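Proto-oncogene vav (PDB 6NEW) probably acts as a guanine nucleotide exchange factor for Rac-type Rho GTPases, through a DH-PH-C1 module whose C1 domain holds two zinc ions. Local coordinates at residues Q241-Y246 with F271-A276; L255-V260 with Q326-F331; L277-R282 with D291-H296. All coordinates share one frame; numbering follows the deposited sequence.

Interaction 1 (Q241-Y246 with F271-A276); sequences QSLAHY and FLLDKA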
loop_
_atom_site.group_PDB
_atom_site.type_symbol
_atom_site.label_atom_id
_atom_site.label_comp_id
_atom_site.label_asym_id
_atom_site.label_seq_id
_atom_site.Cartn_x
_atom_site.Cartn_y
_atom_site.Cartn_z
ATOM N N GLN A 241 -4.175 -24.748 2.180
ATOM C CA GLN A 241 -3.629 -23.618 2.938
ATOM C C GLN A 241 -4.007 -22.315 2.308
ATOM O O GLN A 241 -4.353 -22.279 1.130
ATOM C CB GLN A 241 -2.079 -23.677 3.038
ATOM C CG GLN A 241 -1.488 -24.986 3.548
ATOM C CD GLN A 241 -0.116 -24.816 4.148
ATOM O OE1 GLN A 241 0.655 -23.925 3.785
ATOM N NE2 GLN A 241 0.212 -25.672 5.099
ATOM N N SER A 242 -3.896 -21.225 3.080
ATOM C CA SER A 242 -4.145 -19.870 2.590
ATOM C C SER A 242 -2.983 -19.461 1.673
ATOM O O SER A 242 -1.814 -19.672 2.016
ATOM C CB SER A 242 -4.262 -18.889 3.756
ATOM O OG SER A 242 -4.352 -17.541 3.315
ATOM N N LEU A 243 -3.324 -18.900 0.510
ATOM C CA LEU A 243 -2.394 -18.397 -0.498
ATOM C C LEU A 243 -1.536 -17.254 0.026
ATOM O O LEU A 243 -0.365 -17.162 -0.348
ATOM C CB LEU A 243 -3.149 -17.936 -1.753
ATOM C CG LEU A 243 -3.498 -19.019 -2.747
ATOM C CD1 LEU A 243 -4.439 -18.503 -3.780
ATOM C CD2 LEU A 243 -2.261 -19.570 -3.411
ATOM N N ALA A 244 -2.127 -16.400 0.901
ATOM C CA ALA A 244 -1.516 -15.240 1.553
ATOM C C ALA A 244 -0.184 -15.592 2.225
ATOM O O ALA A 244 0.660 -14.712 2.349
ATOM C CB ALA A 244 -2.479 -14.635 2.570
ATOM N N HIS A 245 0.011 -16.874 2.620
ATOM C CA HIS A 245 1.257 -17.378 3.208
ATOM C C HIS A 245 2.417 -17.372 2.219
ATOM O O HIS A 245 3.558 -17.434 2.658
ATOM C CB HIS A 245 1.094 -18.830 3.699
ATOM C CG HIS A 245 0.324 -18.976 4.976
ATOM N ND1 HIS A 245 -0.778 -19.823 5.066
ATOM C CD2 HIS A 245 0.533 -18.398 6.184
ATOM C CE1 HIS A 245 -1.218 -19.703 6.307
ATOM N NE2 HIS A 245 -0.457 -18.865 7.021
ATOM N N TYR A 246 2.139 -17.333 0.904
ATOM C CA TYR A 246 3.168 -17.447 -0.117
ATOM C C TYR A 246 3.533 -16.132 -0.769
ATOM O O TYR A 246 4.336 -16.118 -1.698
ATOM C CB TYR A 246 2.766 -18.541 -1.130
ATOM C CG TYR A 246 2.688 -19.884 -0.429
ATOM C CD1 TYR A 246 3.828 -20.469 0.117
ATOM C CD2 TYR A 246 1.459 -20.468 -0.135
ATOM C CE1 TYR A 246 3.756 -21.639 0.873
ATOM C CE2 TYR A 246 1.375 -21.654 0.601
ATOM C CZ TYR A 246 2.527 -22.225 1.120
ATOM O OH TYR A 246 2.469 -23.408 1.827
ATOM N N PHE A 271 -0.297 -20.490 -11.138
ATOM C CA PHE A 271 -0.323 -19.246 -10.354
ATOM C C PHE A 271 1.045 -19.132 -9.707
ATOM O O PHE A 271 1.452 -20.004 -8.931
ATOM C CB PHE A 271 -1.407 -19.242 -9.245
ATOM C CG PHE A 271 -2.827 -19.406 -9.711
ATOM C CD1 PHE A 271 -3.371 -20.671 -9.896
ATOM C CD2 PHE A 271 -3.636 -18.292 -9.933
ATOM C CE1 PHE A 271 -4.688 -20.820 -10.336
ATOM C CE2 PHE A 271 -4.958 -18.440 -10.363
ATOM C CZ PHE A 271 -5.482 -19.704 -10.544
ATOM N N LEU A 272 1.752 -18.070 -10.051
ATOM C CA LEU A 272 3.051 -17.814 -9.480
ATOM C C LEU A 272 2.912 -16.709 -8.464
ATOM O O LEU A 272 2.392 -15.645 -8.782
ATOM C CB LEU A 272 4.087 -17.427 -10.568
ATOM C CG LEU A 272 5.487 -17.066 -10.068
ATOM C CD1 LEU A 272 6.108 -18.225 -9.382
ATOM C CD2 LEU A 272 6.366 -16.571 -11.199
ATOM N N LEU A 273 3.392 -16.970 -7.253
ATOM C CA LEU A 273 3.427 -16.029 -6.139
ATOM C C LEU A 273 4.910 -15.950 -5.766
ATOM O O LEU A 273 5.692 -16.678 -6.371
ATOM C CB LEU A 273 2.556 -16.556 -4.973
ATOM C CG LEU A 273 1.048 -16.609 -5.266
ATOM C CD1 LEU A 273 0.614 -18.002 -5.638
ATOM C CD2 LEU A 273 0.240 -16.118 -4.084
ATOM N N ASP A 274 5.312 -15.100 -4.811
ATOM C CA ASP A 274 6.717 -14.942 -4.416
ATOM C C ASP A 274 7.418 -16.231 -3.996
ATOM O O ASP A 274 8.557 -16.454 -4.384
ATOM C CB ASP A 274 6.833 -13.946 -3.257
ATOM C CG ASP A 274 6.510 -12.506 -3.581
ATOM O OD1 ASP A 274 7.012 -12.002 -4.602
ATOM O OD2 ASP A 274 5.847 -11.852 -2.747
ATOM N N LYS A 275 6.750 -17.043 -3.174
ATOM C CA LYS A 275 7.293 -18.248 -2.567
ATOM C C LYS A 275 6.724 -19.554 -3.179
ATOM O O LYS A 275 7.050 -20.639 -2.718
ATOM C CB LYS A 275 6.969 -18.202 -1.064
ATOM C CG LYS A 275 7.590 -17.045 -0.288
ATOM C CD LYS A 275 6.944 -17.011 1.082
ATOM C CE LYS A 275 7.741 -16.280 2.114
ATOM N NZ LYS A 275 7.239 -16.602 3.471
ATOM N N ALA A 276 5.821 -19.472 -4.162
ATOM C CA ALA A 276 5.247 -20.711 -4.671
ATOM C C ALA A 276 4.776 -20.646 -6.094
ATOM O O ALA A 276 4.430 -19.581 -6.606
ATOM C CB ALA A 276 4.078 -21.145 -3.795
#
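Tyr-246 and Leu-273 meet where the linker after the long DH helix 196-235 reaches the PH-domain sheet, at the turn between strands 266-273 and 276-283. The linker makes a short 3-10 turn over 243-245 and then presents Tyr-246. Tyr-246 O accepts the single hydrogen bond across the contact, 3.0 Å from Lys-275 N.

The tight part lies on the apolar side. Ala-276 CB lies 3.9 Å from Tyr-246 CG, oblique to the ring, while Lys-275 CB comes to the ring edge beside CD1. Leu-243 and Leu-273 cross at about a right angle, CD2 of the first 4.0 Å from CD1 of the second; Phe-232 of the DH helix and Leu-278 also pack on Leu-243.

The other side is looser. His-245 is exposed, its imidazole turned from the strand turn; His-245 O lies 3.8 Å from Lys-275 CD. The extended lysine chain passes this carbonyl, and its NZ is hydrogen-bonded to Tyr-387 OH, a hydroxyl also hydrogen-bonded to His-245 O. At the far end of the Tyr-246 ring, OH donates to Gln-241 OE1 over 2.7 Å, from 40° above the amide carbonyl plane.

Interaction 2 (L255-V260 with Q326-F331); sequences LKITSV and QGYELF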
loop_
_atom_site.group_PDB
_atom_site.type_symbol
_atom_site.label_atom_id
_atom_site.label_comp_id
_atom_site.label_asym_id
_atom_site.label_seq_id
_atom_site.Cartn_x
_atom_site.Cartn_y
_atom_site.Cartn_z
ATOM N N LEU A 255 -0.114 -22.866 -19.412
ATOM C CA LEU A 255 1.187 -23.323 -19.903
ATOM C C LEU A 255 1.141 -24.845 -20.079
ATOM O O LEU A 255 0.158 -25.486 -19.685
ATOM C CB LEU A 255 2.348 -22.897 -18.950
ATOM C CG LEU A 255 2.258 -23.247 -17.436
ATOM C CD1 LEU A 255 2.815 -24.620 -17.136
ATOM C CD2 LEU A 255 3.068 -22.268 -16.610
ATOM N N LYS A 256 2.181 -25.405 -20.700
ATOM C CA LYS A 256 2.345 -26.849 -20.876
ATOM C C LYS A 256 3.570 -27.239 -20.075
ATOM O O LYS A 256 4.497 -26.436 -19.913
ATOM C CB LYS A 256 2.469 -27.235 -22.356
ATOM C CG LYS A 256 1.140 -27.160 -23.114
ATOM C CD LYS A 256 1.326 -27.424 -24.587
ATOM C CE LYS A 256 0.076 -27.186 -25.405
ATOM N NZ LYS A 256 -0.631 -28.453 -25.706
ATOM N N ILE A 257 3.569 -28.446 -19.524
ATOM C CA ILE A 257 4.650 -28.837 -18.628
ATOM C C ILE A 257 5.043 -30.312 -18.718
ATOM O O ILE A 257 4.199 -31.186 -18.920
ATOM C CB ILE A 257 4.231 -28.419 -17.169
ATOM C CG1 ILE A 257 5.362 -28.626 -16.135
ATOM C CG2 ILE A 257 2.936 -29.113 -16.738
ATOM C CD1 ILE A 257 5.188 -27.831 -14.875
ATOM N N THR A 258 6.346 -30.568 -18.529
ATOM C CA THR A 258 6.915 -31.905 -18.429
ATOM C C THR A 258 7.765 -31.945 -17.154
ATOM O O THR A 258 8.205 -30.901 -16.676
ATOM C CB THR A 258 7.720 -32.324 -19.691
ATOM O OG1 THR A 258 9.021 -31.748 -19.656
ATOM C CG2 THR A 258 7.014 -31.991 -21.022
ATOM N N SER A 259 7.968 -33.138 -16.599
ATOM C CA SER A 259 8.804 -33.365 -15.429
ATOM C C SER A 259 9.766 -34.536 -15.763
ATOM O O SER A 259 9.502 -35.246 -16.738
ATOM C CB SER A 259 7.935 -33.689 -14.217
ATOM O OG SER A 259 7.449 -35.019 -14.268
ATOM N N VAL A 260 10.837 -34.760 -14.953
ATOM C CA VAL A 260 11.793 -35.868 -15.147
ATOM C C VAL A 260 11.055 -37.204 -15.435
ATOM O O VAL A 260 11.431 -37.920 -16.363
ATOM C CB VAL A 260 12.828 -35.976 -13.976
ATOM C CG1 VAL A 260 13.586 -37.300 -13.981
ATOM C CG2 VAL A 260 13.805 -34.806 -13.993
ATOM N N GLN A 326 14.197 -32.721 -8.844
ATOM C CA GLN A 326 13.128 -32.502 -9.805
ATOM C C GLN A 326 13.571 -31.445 -10.796
ATOM O O GLN A 326 14.382 -30.593 -10.459
ATOM C CB GLN A 326 11.836 -32.065 -9.069
ATOM C CG GLN A 326 10.589 -31.878 -9.944
ATOM C CD GLN A 326 10.234 -33.072 -10.812
ATOM O OE1 GLN A 326 10.597 -33.139 -12.002
ATOM N NE2 GLN A 326 9.495 -34.022 -10.233
ATOM N N GLY A 327 13.021 -31.513 -12.003
ATOM C CA GLY A 327 13.290 -30.595 -13.092
ATOM C C GLY A 327 12.114 -30.502 -14.046
ATOM O O GLY A 327 11.828 -31.445 -14.791
ATOM N N TYR A 328 11.422 -29.371 -14.020
ATOM C CA TYR A 328 10.273 -29.123 -14.899
ATOM C C TYR A 328 10.729 -28.385 -16.159
ATOM O O TYR A 328 11.757 -27.705 -16.139
ATOM C CB TYR A 328 9.200 -28.266 -14.187
ATOM C CG TYR A 328 8.653 -28.853 -12.904
ATOM C CD1 TYR A 328 7.565 -29.723 -12.917
ATOM C CD2 TYR A 328 9.198 -28.506 -11.671
ATOM C CE1 TYR A 328 7.061 -30.269 -11.737
ATOM C CE2 TYR A 328 8.688 -29.028 -10.483
ATOM C CZ TYR A 328 7.629 -29.922 -10.523
ATOM O OH TYR A 328 7.122 -30.433 -9.355
ATOM N N GLU A 329 9.945 -28.504 -17.235
ATOM C CA GLU A 329 10.129 -27.800 -18.509
ATOM C C GLU A 329 8.824 -27.052 -18.695
ATOM O O GLU A 329 7.759 -27.665 -18.653
ATOM C CB GLU A 329 10.332 -28.763 -19.689
ATOM C CG GLU A 329 11.601 -29.600 -19.657
ATOM C CD GLU A 329 11.898 -30.255 -20.997
ATOM O OE1 GLU A 329 10.932 -30.638 -21.694
ATOM O OE2 GLU A 329 13.093 -30.393 -21.349
ATOM N N LEU A 330 8.903 -25.736 -18.823
ATOM C CA LEU A 330 7.729 -24.893 -18.876
ATOM C C LEU A 330 7.598 -24.320 -20.255
ATOM O O LEU A 330 8.484 -23.587 -20.710
ATOM C CB LEU A 330 7.827 -23.784 -17.781
ATOM C CG LEU A 330 7.246 -24.053 -16.365
ATOM C CD1 LEU A 330 7.680 -25.365 -15.798
ATOM C CD2 LEU A 330 7.684 -22.995 -15.402
ATOM N N PHE A 331 6.489 -24.665 -20.934
ATOM C CA PHE A 331 6.247 -24.212 -22.310
ATOM C C PHE A 331 5.127 -23.191 -22.377
ATOM O O PHE A 331 4.027 -23.437 -21.875
ATOM C CB PHE A 331 5.951 -25.386 -23.260
ATOM C CG PHE A 331 7.042 -26.418 -23.373
ATOM C CD1 PHE A 331 7.110 -27.485 -22.476
ATOM C CD2 PHE A 331 7.961 -26.369 -24.420
ATOM C CE1 PHE A 331 8.112 -28.448 -22.592
ATOM C CE2 PHE A 331 8.961 -27.333 -24.541
ATOM C CZ PHE A 331 9.041 -28.358 -23.620
#
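Thr-258 and Glu-329 stand side by side as a hydrogen-bonded pair of two antiparallel strands, 249-258 and 327-332; the axes of 255-258 and 327-331 approach to 4.8 Å. Two backbone bonds join this pair, and two more run from Lys-256 N to Phe-331 O and from Phe-331 N to Lys-256 O, each 2.9 Å and nearly straight.

Glu-329 can be followed outward. Its CB lies 3.3 Å from Thr-258 OG1; CG, anti to the carbonyl carbon (chi1 -65°), passes the same hydroxyl, and CD stays close to it. At the tip, OE1 accepts the hydrogen bond of OG1 at 3.0 Å, met from 38° above the carboxylate plane, whereas OE2 makes a long, weak ion pair with Arg-263 NH2. The threonine methyl CG2 turns instead to Phe-331 CE1, 4.0 Å away and oblique to the ring. An alanine in place of Thr-258 would probably leave Glu-329 OE1 without its hydroxyl mate and open a small gap beside the Phe-331 ring.

On the face of Ile-257 and Leu-330 the contact is apolar. With CG1 anti to the backbone N (chi1 -173°), Ile-257 puts CD1 3.6 Å from Leu-330 CD1, where the two chains run side by side, and equally near Tyr-328 CD1. Beyond the strand pairing, Gln-326 OE1 takes a 2.9 Å bond from Gly-327 N and a weak one from Val-260 N. Here the first and last PH strands pair, joining the domain's two halves into the strongly bent, barrel-like sheet that its C-terminal helix caps.

Interaction 3 (L277-R282 with D291-H296); sequences LLICKR and DFVNLH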
loop_
_atom_site.group_PDB
_atom_site.type_symbol
_atom_site.label_atom_id
_atom_site.label_comp_id
_atom_site.label_asym_id
_atom_site.label_seq_id
_atom_site.Cartn_x
_atom_site.Cartn_y
_atom_site.Cartn_z
ATOM N N LEU A 277 4.724 -21.823 -6.717
ATOM C CA LEU A 277 4.155 -22.032 -8.027
ATOM C C LEU A 277 3.141 -23.141 -7.829
ATOM O O LEU A 277 3.476 -24.197 -7.296
ATOM C CB LEU A 277 5.215 -22.414 -9.080
ATOM C CG LEU A 277 4.666 -22.623 -10.483
ATOM C CD1 LEU A 277 4.423 -21.310 -11.177
ATOM C CD2 LEU A 277 5.551 -23.526 -11.296
ATOM N N LEU A 278 1.883 -22.845 -8.158
ATOM C CA LEU A 278 0.742 -23.749 -8.047
ATOM C C LEU A 278 0.424 -24.209 -9.447
ATOM O O LEU A 278 0.125 -23.392 -10.312
ATOM C CB LEU A 278 -0.466 -23.001 -7.449
ATOM C CG LEU A 278 -0.515 -22.861 -5.923
ATOM C CD1 LEU A 278 0.240 -21.648 -5.464
ATOM C CD2 LEU A 278 -1.942 -22.695 -5.463
ATOM N N ILE A 279 0.608 -25.501 -9.699
ATOM C CA ILE A 279 0.347 -26.100 -11.004
ATOM C C ILE A 279 -0.996 -26.810 -10.877
ATOM O O ILE A 279 -1.146 -27.785 -10.130
ATOM C CB ILE A 279 1.512 -27.012 -11.499
ATOM C CG1 ILE A 279 2.833 -26.219 -11.601
ATOM C CG2 ILE A 279 1.171 -27.665 -12.847
ATOM C CD1 ILE A 279 4.069 -27.075 -11.332
ATOM N N CYS A 280 -1.988 -26.244 -11.545
ATOM C CA CYS A 280 -3.369 -26.707 -11.518
ATOM C C CYS A 280 -3.801 -27.220 -12.867
ATOM O O CYS A 280 -3.236 -26.852 -13.897
ATOM C CB CYS A 280 -4.307 -25.595 -11.049
ATOM S SG CYS A 280 -3.821 -24.800 -9.504
ATOM N N LYS A 281 -4.862 -28.022 -12.844
ATOM C CA LYS A 281 -5.549 -28.567 -14.005
ATOM C C LYS A 281 -6.973 -28.044 -13.904
ATOM O O LYS A 281 -7.562 -28.127 -12.821
ATOM C CB LYS A 281 -5.533 -30.107 -13.969
ATOM C CG LYS A 281 -6.190 -30.746 -15.183
ATOM C CD LYS A 281 -5.872 -32.229 -15.285
ATOM C CE LYS A 281 -6.540 -32.849 -16.491
ATOM N NZ LYS A 281 -5.909 -32.417 -17.767
ATOM N N ARG A 282 -7.517 -27.470 -14.990
ATOM C CA ARG A 282 -8.897 -26.975 -14.959
ATOM C C ARG A 282 -9.887 -28.166 -14.805
ATOM O O ARG A 282 -9.879 -29.085 -15.623
ATOM C CB ARG A 282 -9.217 -26.090 -16.177
ATOM C CG ARG A 282 -10.640 -25.518 -16.137
ATOM C CD ARG A 282 -11.002 -24.663 -17.344
ATOM N NE ARG A 282 -10.973 -25.393 -18.620
ATOM C CZ ARG A 282 -11.992 -26.088 -19.130
ATOM N NH1 ARG A 282 -13.138 -26.192 -18.464
ATOM N NH2 ARG A 282 -11.863 -26.698 -20.303
ATOM N N ASP A 291 0.275 -29.907 -8.504
ATOM C CA ASP A 291 1.650 -29.805 -8.063
ATOM C C ASP A 291 1.924 -28.489 -7.349
ATOM O O ASP A 291 1.680 -27.411 -7.895
ATOM C CB ASP A 291 2.587 -29.979 -9.272
ATOM C CG ASP A 291 3.831 -30.830 -9.048
ATOM O OD1 ASP A 291 4.397 -30.782 -7.927
ATOM O OD2 ASP A 291 4.288 -31.477 -10.018
ATOM N N PHE A 292 2.461 -28.587 -6.128
ATOM C CA PHE A 292 2.863 -27.431 -5.343
ATOM C C PHE A 292 4.402 -27.346 -5.298
ATOM O O PHE A 292 5.060 -28.211 -4.723
ATOM C CB PHE A 292 2.239 -27.455 -3.934
ATOM C CG PHE A 292 2.359 -26.128 -3.226
ATOM C CD1 PHE A 292 1.381 -25.149 -3.378
ATOM C CD2 PHE A 292 3.463 -25.845 -2.420
ATOM C CE1 PHE A 292 1.504 -23.913 -2.740
ATOM C CE2 PHE A 292 3.572 -24.615 -1.767
ATOM C CZ PHE A 292 2.595 -23.660 -1.939
ATOM N N VAL A 293 4.958 -26.308 -5.911
ATOM C CA VAL A 293 6.404 -26.068 -5.986
ATOM C C VAL A 293 6.801 -24.940 -5.023
ATOM O O VAL A 293 6.277 -23.844 -5.169
ATOM C CB VAL A 293 6.838 -25.751 -7.461
ATOM C CG1 VAL A 293 8.343 -25.576 -7.565
ATOM C CG2 VAL A 293 6.354 -26.824 -8.444
ATOM N N ASN A 294 7.664 -25.215 -4.005
ATOM C CA ASN A 294 8.165 -24.195 -3.067
ATOM C C ASN A 294 9.357 -23.623 -3.776
ATOM O O ASN A 294 10.285 -24.361 -4.071
ATOM C CB ASN A 294 8.617 -24.809 -1.722
ATOM C CG ASN A 294 7.514 -25.430 -0.919
ATOM O OD1 ASN A 294 6.794 -24.746 -0.192
ATOM N ND2 ASN A 294 7.365 -26.744 -1.020
ATOM N N LEU A 295 9.347 -22.353 -4.110
ATOM C CA LEU A 295 10.474 -21.789 -4.857
ATOM C C LEU A 295 11.785 -21.557 -4.052
ATOM O O LEU A 295 12.788 -21.171 -4.667
ATOM C CB LEU A 295 10.053 -20.512 -5.589
ATOM C CG LEU A 295 8.956 -20.706 -6.619
ATOM C CD1 LEU A 295 8.432 -19.378 -7.059
ATOM C CD2 LEU A 295 9.443 -21.572 -7.834
ATOM N N HIS A 296 11.779 -21.821 -2.714
ATOM C CA HIS A 296 12.938 -21.687 -1.813
ATOM C C HIS A 296 14.121 -22.616 -2.258
ATOM O O HIS A 296 15.275 -22.338 -1.942
ATOM C CB HIS A 296 12.545 -21.952 -0.328
ATOM C CG HIS A 296 11.701 -20.896 0.356
ATOM N ND1 HIS A 296 10.329 -21.046 0.514
ATOM C CD2 HIS A 296 12.081 -19.779 1.021
ATOM C CE1 HIS A 296 9.922 -19.993 1.213
ATOM N NE2 HIS A 296 10.935 -19.193 1.520
#
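A beta hairpin of the PH domain, strands 276-283 and 286-294, brings Leu-277, Leu-278 and Ile-279 against Val-293, Phe-292 and Asp-291. The axes of 277-282 and 291-294 approach to 5.0 Å at 169°, close to ideally antiparallel. Leu-277 with Val-293 and Ile-279 with Asp-291 are hydrogen-bonded pairs, each joined by two backbone bonds; the shortest of the four is Ile-279 N to Asp-291 O, 2.8 Å.

Between them, Leu-278 and Phe-292 form a non-hydrogen-bonded pair on the other face of the sheet. The two chains lie side by side and point the same way. With CG anti to the backbone N (chi1 -166°), the phenylalanine ring brings CE1 to within 3.8 Å of Leu-278 CD1, which approaches it obliquely. This face carries the hairpin toward the DH-PH linker: Leu-243 and Leu-239 pack on Leu-278, and the ring of Tyr-246 meets that of Phe-292.

On the face of Leu-277, Ile-279 and Val-293, all buried, the hairpin turns to the PH interior, where Leu-277 packs on Phe-345 of helix 335-352, the last helix of the PH domain; Asp-291 stands at its edge. There Ile-279 CD1 reaches over to Val-293 CG2 at 3.7 Å and lies 3.9 Å from CB of Asp-291, whose side chain runs beside that of Ile-279. Leu-277 and Val-293 meet at their CB atoms, 4.0 Å apart. Past the end of strand 286-294 the chain enters a 3-10 turn at Leu-295, which also packs on Phe-345. The Asp-291 carboxylate turns elsewhere: OD2 has a weak hydrogen bond with Tyr-328 OH.

How the interactions relate
From the N terminus, the chain leaves the DH helices and passes through 241-246, the first half of interaction 1. It then runs through 255-260, which opens interaction 2, before 271-276 closes interaction 1; these two contacts therefore cross. Interaction 3 follows, its hairpin opening and closing before 326-331 returns to complete interaction 2, so that it lies wholly within that longer loop. Interactions 1 and 3 adjoin, with centres about 9 Å apart and a backbone hydrogen bond from Leu-278 N to Phe-271 O. Interaction 2 touches interaction 3 through Ile-257 and Ile-279. Together they tie the DH-PH linker to the sheet, close a hairpin and join the first PH strand to the last.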